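Local atomic coordinates of conserved hypothetical secreted protein (Helicobacter pylori, PDB entry 4RNZ), a protein that helps determine cell shape and belongs to the M23B metallopeptidases, probably cutting peptidoglycan with the aid of a bound zinc ion. Residues A[192-197]-A[222-227]; A[250-255]-A[263-268]. All blocks are in the same frame, centred on the assembly; numbering follows the deposited sequence.

Contact 1 of 2, residues A[192-197]-A[222-227]; sequences ETPVKY and VDYAAK. With ZN (zinc ion), chain B.
Tyr224 points its ring from strand 222-225 into the loop 192-197, where Pro194, Val195 and Tyr197 gather round it, an example of a loop seated on one large aromatic residue. The packing is tight near the root of the ring. Val195 CG1 lies 3.7 Å from Tyr224 CB, the two side chains sliding past each other in opposite directions, while its other branch, CG2, turns to the methyl of Ala226. Tyr197 CG sits between its own backbone N and carbonyl carbon (chi1 62°); the ring meets that of Tyr224 obliquely, with Tyr197 CD1 3.4 Å from Tyr224 CD1 and the planes inclined at 36°. Pro194 crosses Tyr224 at about a right angle, its CD 3.9 Å from Tyr224 CE2. Within the strand itself, Val222 CG1 stands over the centre of one face of the Tyr224 ring.

Packing is looser on the Thr193 side of the hydroxyl, where Thr193 CG2 comes no nearer than 4.1 Å to Tyr224 OH. A water in the plane of the Tyr224 ring bridges this end, hydrogen-bonded at 2.7 Å to Tyr224 OH and at 2.9 Å to Thr193 OG1. Lys196 directs its CB away and is exposed; its carbonyl oxygen touches Ala226 CB.

Asp223, one residue earlier, takes no part in this packing; its OD1 binds the zinc ion at 2.0 Å, with Glu34, His219 and His301 completing the site. Consecutive residues thus divide the work, Asp223 ligating metal while Tyr224 meets the loop through apolar contact and a water bridge.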
ATOM      1  N   GLU A 192      -5.762  12.391  11.931  1.00 33.05           N
ATOM      2  CA  GLU A 192      -6.212  12.622  13.312  1.00 34.76           C
ATOM      3  C   GLU A 192      -6.727  11.319  13.862  1.00 31.89           C
ATOM      4  O   GLU A 192      -7.358  10.549  13.151  1.00 30.73           O
ATOM      5  CB  GLU A 192      -7.361  13.621  13.341  1.00 36.14           C
ATOM      6  CG  GLU A 192      -6.914  15.044  13.149  1.00 40.42           C
ATOM      7  CD  GLU A 192      -8.054  16.043  13.166  1.00 42.75           C
ATOM      8  OE1 GLU A 192      -9.255  15.654  13.233  1.00 40.64           O
ATOM      9  OE2 GLU A 192      -7.742  17.252  13.105  1.00 46.24           O
ATOM     10  N   THR A 193      -6.471  11.083  15.136  1.00 30.65           N
ATOM     11  CA  THR A 193      -6.993   9.934  15.821  1.00 28.97           C
ATOM     12  C   THR A 193      -8.518   9.947  15.707  1.00 28.54           C
ATOM     13  O   THR A 193      -9.129  10.941  16.031  1.00 27.41           O
ATOM     14  CB  THR A 193      -6.583  10.001  17.286  1.00 29.67           C
ATOM     15  OG1 THR A 193      -5.159   9.975  17.364  1.00 30.21           O
ATOM     16  CG2 THR A 193      -7.144   8.855  18.042  1.00 29.24           C
ATOM     17  N   PRO A 194      -9.126   8.838  15.220  1.00 27.08           N
ATOM     18  CA  PRO A 194     -10.531   8.840  14.802  1.00 29.71           C
ATOM     19  C   PRO A 194     -11.548   8.503  15.878  1.00 29.46           C
ATOM     20  O   PRO A 194     -12.731   8.451  15.574  1.00 28.47           O
ATOM     21  CB  PRO A 194     -10.572   7.744  13.723  1.00 29.92           C
ATOM     22  CG  PRO A 194      -9.517   6.786  14.125  1.00 29.73           C
ATOM     23  CD  PRO A 194      -8.434   7.607  14.798  1.00 27.38           C
ATOM     24  N   VAL A 195     -11.101   8.262  17.109  1.00 30.14           N
ATOM     25  CA  VAL A 195     -12.004   7.827  18.186  1.00 30.99           C
ATOM     26  C   VAL A 195     -11.399   8.200  19.536  1.00 30.82           C
ATOM     27  O   VAL A 195     -10.175   8.412  19.642  1.00 29.16           O
ATOM     28  CB  VAL A 195     -12.243   6.299  18.120  1.00 32.97           C
ATOM     29  CG1 VAL A 195     -10.999   5.519  18.537  1.00 31.62           C
ATOM     30  CG2 VAL A 195     -13.431   5.880  18.962  1.00 33.24           C
ATOM     31  N   LYS A 196     -12.244   8.342  20.555  1.00 30.07           N
ATOM     32  CA  LYS A 196     -11.730   8.514  21.908  1.00 31.29           C
ATOM     33  C   LYS A 196     -11.494   7.132  22.475  1.00 32.40           C
ATOM     34  O   LYS A 196     -12.423   6.418  22.766  1.00 36.30           O
ATOM     35  CB  LYS A 196     -12.718   9.268  22.809  1.00 30.95           C
ATOM     36  CG  LYS A 196     -12.064   9.695  24.118  1.00 31.05           C
ATOM     37  CD  LYS A 196     -11.344  11.018  23.923  1.00 32.91           C
ATOM     38  CE  LYS A 196     -10.553  11.482  25.157  1.00 35.30           C
ATOM     39  NZ  LYS A 196     -10.022  12.850  24.854  1.00 37.24           N
ATOM     40  N   TYR A 197     -10.246   6.737  22.593  1.00 35.73           N
ATOM     41  CA  TYR A 197      -9.929   5.388  23.037  1.00 35.02           C
ATOM     42  C   TYR A 197      -9.505   5.411  24.485  1.00 36.47           C
ATOM     43  O   TYR A 197      -8.995   6.429  24.944  1.00 37.51           O
ATOM     44  CB  TYR A 197      -8.825   4.793  22.184  1.00 34.75           C
ATOM     45  CG  TYR A 197      -7.505   5.501  22.232  1.00 33.88           C
ATOM     46  CD1 TYR A 197      -7.205   6.527  21.339  1.00 37.52           C
ATOM     47  CD2 TYR A 197      -6.530   5.114  23.145  1.00 37.15           C
ATOM     48  CE1 TYR A 197      -5.969   7.172  21.376  1.00 37.08           C
ATOM     49  CE2 TYR A 197      -5.288   5.734  23.192  1.00 36.41           C
ATOM     50  CZ  TYR A 197      -5.013   6.754  22.300  1.00 37.00           C
ATOM     51  OH  TYR A 197      -3.799   7.367  22.357  1.00 35.73           O
ATOM     52  N   VAL A 222      -4.539  -0.455  13.853  1.00 29.01           N
ATOM     53  CA  VAL A 222      -4.434  -0.171  15.282  1.00 30.61           C
ATOM     54  C   VAL A 222      -5.797  -0.504  15.847  1.00 28.81           C
ATOM     55  O   VAL A 222      -6.810  -0.088  15.295  1.00 29.77           O
ATOM     56  CB  VAL A 222      -4.135   1.313  15.555  1.00 31.66           C
ATOM     57  CG1 VAL A 222      -4.117   1.587  17.059  1.00 33.67           C
ATOM     58  CG2 VAL A 222      -2.826   1.711  14.921  1.00 33.93           C
ATOM     59  N   ASP A 223      -5.816  -1.277  16.923  1.00 30.84           N
ATOM     60  CA  ASP A 223      -7.051  -1.565  17.648  1.00 31.19           C
ATOM     61  C   ASP A 223      -7.157  -0.589  18.803  1.00 31.56           C
ATOM     62  O   ASP A 223      -6.288  -0.537  19.679  1.00 32.32           O
ATOM     63  CB  ASP A 223      -7.077  -3.009  18.153  1.00 32.93           C
ATOM     64  CG  ASP A 223      -7.273  -4.008  17.036  1.00 34.29           C
ATOM     65  OD1 ASP A 223      -7.625  -3.598  15.916  1.00 31.17           O
ATOM     66  OD2 ASP A 223      -7.080  -5.209  17.264  1.00 34.17           O
ATOM     67  N   TYR A 224      -8.216   0.211  18.767  1.00 32.02           N
ATOM     68  CA  TYR A 224      -8.455   1.230  19.784  1.00 33.69           C
ATOM     69  C   TYR A 224      -9.571   0.706  20.647  1.00 33.36           C
ATOM     70  O   TYR A 224     -10.689   0.549  20.156  1.00 33.79           O
ATOM     71  CB  TYR A 224      -8.935   2.529  19.160  1.00 30.06           C
ATOM     72  CG  TYR A 224      -7.919   3.357  18.390  1.00 30.00           C
ATOM     73  CD1 TYR A 224      -6.905   4.064  19.038  1.00 27.66           C
ATOM     74  CD2 TYR A 224      -8.023   3.491  16.999  1.00 29.34           C
ATOM     75  CE1 TYR A 224      -6.011   4.843  18.326  1.00 27.40           C
ATOM     76  CE2 TYR A 224      -7.144   4.269  16.291  1.00 29.92           C
ATOM     77  CZ  TYR A 224      -6.142   4.951  16.953  1.00 30.08           C
ATOM     78  OH  TYR A 224      -5.274   5.722  16.216  1.00 32.92           O
ATOM     79  N   ALA A 225      -9.273   0.388  21.899  1.00 35.23           N
ATOM     80  CA  ALA A 225     -10.329  -0.014  22.837  1.00 36.63           C
ATOM     81  C   ALA A 225     -11.184   1.215  23.135  1.00 34.27           C
ATOM     82  O   ALA A 225     -10.669   2.273  23.463  1.00 36.16           O
ATOM     83  CB  ALA A 225      -9.736  -0.590  24.118  1.00 37.62           C
ATOM     84  N   ALA A 226     -12.485   1.085  22.945  1.00 33.64           N
ATOM     85  CA  ALA A 226     -13.404   2.164  23.223  1.00 32.89           C
ATOM     86  C   ALA A 226     -14.743   1.612  23.630  1.00 34.29           C
ATOM     87  O   ALA A 226     -15.064   0.475  23.343  1.00 34.14           O
ATOM     88  CB  ALA A 226     -13.577   3.027  22.003  1.00 33.93           C
ATOM     89  N   LYS A 227     -15.541   2.462  24.245  1.00 36.46           N
ATOM     90  CA  LYS A 227     -16.900   2.113  24.634  1.00 37.59           C
ATOM     91  C   LYS A 227     -17.786   1.880  23.447  1.00 35.08           C
ATOM     92  O   LYS A 227     -17.731   2.603  22.439  1.00 33.22           O
ATOM     93  CB  LYS A 227     -17.504   3.228  25.491  1.00 43.37           C
ATOM     94  CG  LYS A 227     -18.959   2.989  25.856  1.00 48.77           C
ATOM     95  CD  LYS A 227     -19.379   3.792  27.069  1.00 56.49           C
ATOM     96  CE  LYS A 227     -20.739   3.340  27.569  1.00 60.74           C
ATOM     97  NZ  LYS A 227     -20.895   3.725  28.997  1.00 66.42           N
TER
HETATM   98 ZN    ZN B 501      -7.194  -4.856  14.457  1.00 32.61          ZN
HETATM   99  O   HOH W   1      -3.871   7.439  17.668  1.00 34.55           O

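Contact 2 of 2, residues A[250-255]-A[263-268]; sequences GKVVEI and VYAHMS
Val253 and Tyr264 face each other as an antiparallel hydrogen-bonded pair, Tyr264 N donating to Val253 O at 2.9 Å and Val253 N to Tyr264 O at 3.1 Å. The tyrosine ring is turned so that its edge meets the same acceptor: Val253 O lies in the ring plane, 3.5 Å from Tyr264 CD1. Ile255 CD1 approaches Tyr264 CE1 obliquely. Met267, extended beyond CG (chi3 -171°), lays its terminal methyl against the valine, with CE 3.6 Å from Val253 CG2. The phenol hydroxyl of Tyr264 is held by Ala235 N.

Strands 252-257 and 260-267 form a beta hairpin in the antiparallel sheet of the M23 peptidase domain. Val252, Glu254, Val263 and Ala265 occupy the face opposite Val253 and Tyr264. There Val252 CG2 and Val263 CG1 are 3.8 Å apart, and Glu254 lies beside Val263, both pointing the same way; the carboxylate continues to salt bridges with Lys246 and Arg261.

Beyond Ala265 the chain turns a corner at His266, whose CB is directed away from segment 250-255. Its NE2 hydrogen-bonds the zinc ligand Glu34 and its ND1 the carbonyl of Thr292, a second-shell position beside the metal. Met267 N returns to Lys251 O at 3.0 Å, and the extended Lys251 side chain reaches on to Ser268, NZ donating at 3.1 Å to Ser268 O from above the carbonyl plane, 48° out of it.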
ATOM      1  N   GLY A 250     -16.706  -7.087  10.581  1.00 37.24           N
ATOM      2  CA  GLY A 250     -18.059  -6.634  10.844  1.00 36.64           C
ATOM      3  C   GLY A 250     -18.418  -5.476   9.935  1.00 36.91           C
ATOM      4  O   GLY A 250     -18.089  -5.497   8.741  1.00 38.01           O
ATOM      5  N   LYS A 251     -19.077  -4.453  10.486  1.00 36.64           N
ATOM      6  CA  LYS A 251     -19.370  -3.243   9.710  1.00 35.50           C
ATOM      7  C   LYS A 251     -18.116  -2.396   9.553  1.00 32.46           C
ATOM      8  O   LYS A 251     -17.410  -2.130  10.527  1.00 34.30           O
ATOM      9  CB  LYS A 251     -20.479  -2.395  10.352  1.00 39.12           C
ATOM     10  CG  LYS A 251     -21.861  -3.007  10.212  1.00 41.28           C
ATOM     11  CD  LYS A 251     -22.953  -2.157  10.829  1.00 44.63           C
ATOM     12  CE  LYS A 251     -24.149  -3.008  11.205  1.00 48.24           C
ATOM     13  NZ  LYS A 251     -25.199  -2.128  11.772  1.00 51.57           N
ATOM     14  N   VAL A 252     -17.877  -1.949   8.334  1.00 32.36           N
ATOM     15  CA  VAL A 252     -16.659  -1.249   8.011  1.00 33.57           C
ATOM     16  C   VAL A 252     -16.898  -0.171   6.944  1.00 32.45           C
ATOM     17  O   VAL A 252     -17.744  -0.298   6.047  1.00 34.47           O
ATOM     18  CB  VAL A 252     -15.560  -2.264   7.606  1.00 35.18           C
ATOM     19  CG1 VAL A 252     -16.053  -3.184   6.502  1.00 37.40           C
ATOM     20  CG2 VAL A 252     -14.293  -1.554   7.164  1.00 33.74           C
ATOM     21  N   VAL A 253     -16.175   0.925   7.082  1.00 32.59           N
ATOM     22  CA  VAL A 253     -16.152   1.987   6.088  1.00 31.03           C
ATOM     23  C   VAL A 253     -14.720   2.101   5.620  1.00 32.05           C
ATOM     24  O   VAL A 253     -13.785   2.040   6.431  1.00 33.67           O
ATOM     25  CB  VAL A 253     -16.543   3.350   6.716  1.00 32.36           C
ATOM     26  CG1 VAL A 253     -16.289   4.505   5.743  1.00 32.63           C
ATOM     27  CG2 VAL A 253     -17.990   3.325   7.174  1.00 31.74           C
ATOM     28  N   GLU A 254     -14.562   2.289   4.315  1.00 29.85           N
ATOM     29  CA  GLU A 254     -13.270   2.481   3.686  1.00 31.96           C
ATOM     30  C   GLU A 254     -13.349   3.791   2.948  1.00 30.73           C
ATOM     31  O   GLU A 254     -14.324   4.057   2.254  1.00 32.22           O
ATOM     32  CB  GLU A 254     -12.945   1.319   2.727  1.00 34.44           C
ATOM     33  CG  GLU A 254     -13.019  -0.040   3.425  1.00 35.37           C
ATOM     34  CD  GLU A 254     -12.438  -1.180   2.587  1.00 39.75           C
ATOM     35  OE1 GLU A 254     -12.041  -0.917   1.438  1.00 38.68           O
ATOM     36  OE2 GLU A 254     -12.382  -2.327   3.096  1.00 39.01           O
ATOM     37  N   ILE A 255     -12.334   4.616   3.156  1.00 32.34           N
ATOM     38  CA  ILE A 255     -12.239   5.933   2.565  1.00 31.70           C
ATOM     39  C   ILE A 255     -10.918   6.043   1.827  1.00 31.99           C
ATOM     40  O   ILE A 255      -9.889   5.575   2.320  1.00 31.42           O
ATOM     41  CB  ILE A 255     -12.330   7.017   3.666  1.00 31.59           C
ATOM     42  CG1 ILE A 255     -13.765   7.097   4.189  1.00 33.32           C
ATOM     43  CG2 ILE A 255     -11.863   8.378   3.146  1.00 30.95           C
ATOM     44  CD1 ILE A 255     -13.882   7.640   5.611  1.00 33.83           C
ATOM     45  N   VAL A 263      -9.303   2.405   6.692  1.00 28.76           N
ATOM     46  CA  VAL A 263     -10.299   1.386   7.053  1.00 29.58           C
ATOM     47  C   VAL A 263     -10.736   1.568   8.500  1.00 27.90           C
ATOM     48  O   VAL A 263      -9.900   1.668   9.371  1.00 26.91           O
ATOM     49  CB  VAL A 263      -9.673  -0.007   6.883  1.00 29.76           C
ATOM     50  CG1 VAL A 263     -10.538  -1.108   7.497  1.00 33.61           C
ATOM     51  CG2 VAL A 263      -9.406  -0.269   5.407  1.00 33.31           C
ATOM     52  N   TYR A 264     -12.041   1.577   8.739  1.00 27.36           N
ATOM     53  CA  TYR A 264     -12.615   1.769  10.065  1.00 27.84           C
ATOM     54  C   TYR A 264     -13.589   0.645  10.327  1.00 29.85           C
ATOM     55  O   TYR A 264     -14.692   0.674   9.791  1.00 29.85           O
ATOM     56  CB  TYR A 264     -13.398   3.076  10.083  1.00 29.09           C
ATOM     57  CG  TYR A 264     -12.584   4.281   9.726  1.00 27.44           C
ATOM     58  CD1 TYR A 264     -12.350   4.614   8.405  1.00 26.72           C
ATOM     59  CD2 TYR A 264     -12.059   5.094  10.714  1.00 27.92           C
ATOM     60  CE1 TYR A 264     -11.588   5.733   8.070  1.00 27.90           C
ATOM     61  CE2 TYR A 264     -11.309   6.210  10.395  1.00 27.82           C
ATOM     62  CZ  TYR A 264     -11.088   6.534   9.073  1.00 26.51           C
ATOM     63  OH  TYR A 264     -10.325   7.630   8.769  1.00 28.71           O
ATOM     64  N   ALA A 265     -13.200  -0.330  11.147  1.00 29.23           N
ATOM     65  CA  ALA A 265     -13.950  -1.578  11.264  1.00 31.44           C
ATOM     66  C   ALA A 265     -14.468  -1.857  12.672  1.00 31.86           C
ATOM     67  O   ALA A 265     -13.980  -1.307  13.663  1.00 29.64           O
ATOM     68  CB  ALA A 265     -13.095  -2.755  10.789  1.00 31.50           C
ATOM     69  N   HIS A 266     -15.430  -2.777  12.700  1.00 30.91           N
ATOM     70  CA  HIS A 266     -16.159  -3.233  13.863  1.00 33.05           C
ATOM     71  C   HIS A 266     -17.214  -2.230  14.329  1.00 33.67           C
ATOM     72  O   HIS A 266     -17.495  -2.148  15.508  1.00 37.82           O
ATOM     73  CB  HIS A 266     -15.217  -3.608  15.016  1.00 34.85           C
ATOM     74  CG  HIS A 266     -14.210  -4.653  14.647  1.00 37.06           C
ATOM     75  ND1 HIS A 266     -14.564  -5.941  14.321  1.00 38.69           N
ATOM     76  CD2 HIS A 266     -12.863  -4.594  14.533  1.00 38.03           C
ATOM     77  CE1 HIS A 266     -13.480  -6.632  14.026  1.00 38.75           C
ATOM     78  NE2 HIS A 266     -12.436  -5.834  14.141  1.00 37.91           N
ATOM     79  N   MET A 267     -17.808  -1.493  13.409  1.00 33.41           N
ATOM     80  CA  MET A 267     -18.743  -0.456  13.786  1.00 36.03           C
ATOM     81  C   MET A 267     -20.073  -1.076  14.231  1.00 38.60           C
ATOM     82  O   MET A 267     -20.444  -2.150  13.762  1.00 36.88           O
ATOM     83  CB  MET A 267     -18.992   0.486  12.620  1.00 33.72           C
ATOM     84  CG  MET A 267     -17.781   1.256  12.160  1.00 35.74           C
ATOM     85  SD  MET A 267     -18.329   2.643  11.174  1.00 40.53           S
ATOM     86  CE  MET A 267     -16.722   3.138  10.588  1.00 40.39           C
ATOM     87  N   SER A 268     -20.777  -0.401  15.144  1.00 37.22           N
ATOM     88  CA  SER A 268     -22.141  -0.797  15.508  1.00 37.82           C
ATOM     89  C   SER A 268     -23.117  -0.141  14.550  1.00 37.29           C
ATOM     90  O   SER A 268     -24.211  -0.652  14.346  1.00 37.73           O
ATOM     91  CB  SER A 268     -22.477  -0.463  16.967  1.00 37.95           C
ATOM     92  OG  SER A 268     -22.229   0.900  17.259  1.00 34.51           O
TER

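Overall arrangement
Both contacts reach the same antiparallel sheet, but they join it differently. Contact 2 pairs two of its strands by backbone hydrogen bonds and is buried, whereas contact 1 fastens a loop to the strand 222-225 by side-chain packing and is only partly buried, with an exposed lysine. Their centres lie about 13 Å apart and they touch where Pro194 CB meets Tyr264 CE2 at 3.7 Å; Phe302 of strand 299-306 packs against both tyrosines, Tyr224 and Tyr264. Each also borders the zinc site, contact 1 through a direct ligand and contact 2 through a second-shell histidine bonded to Glu34. That Glu34 comes from the N-terminal region is consistent with a latent enzyme.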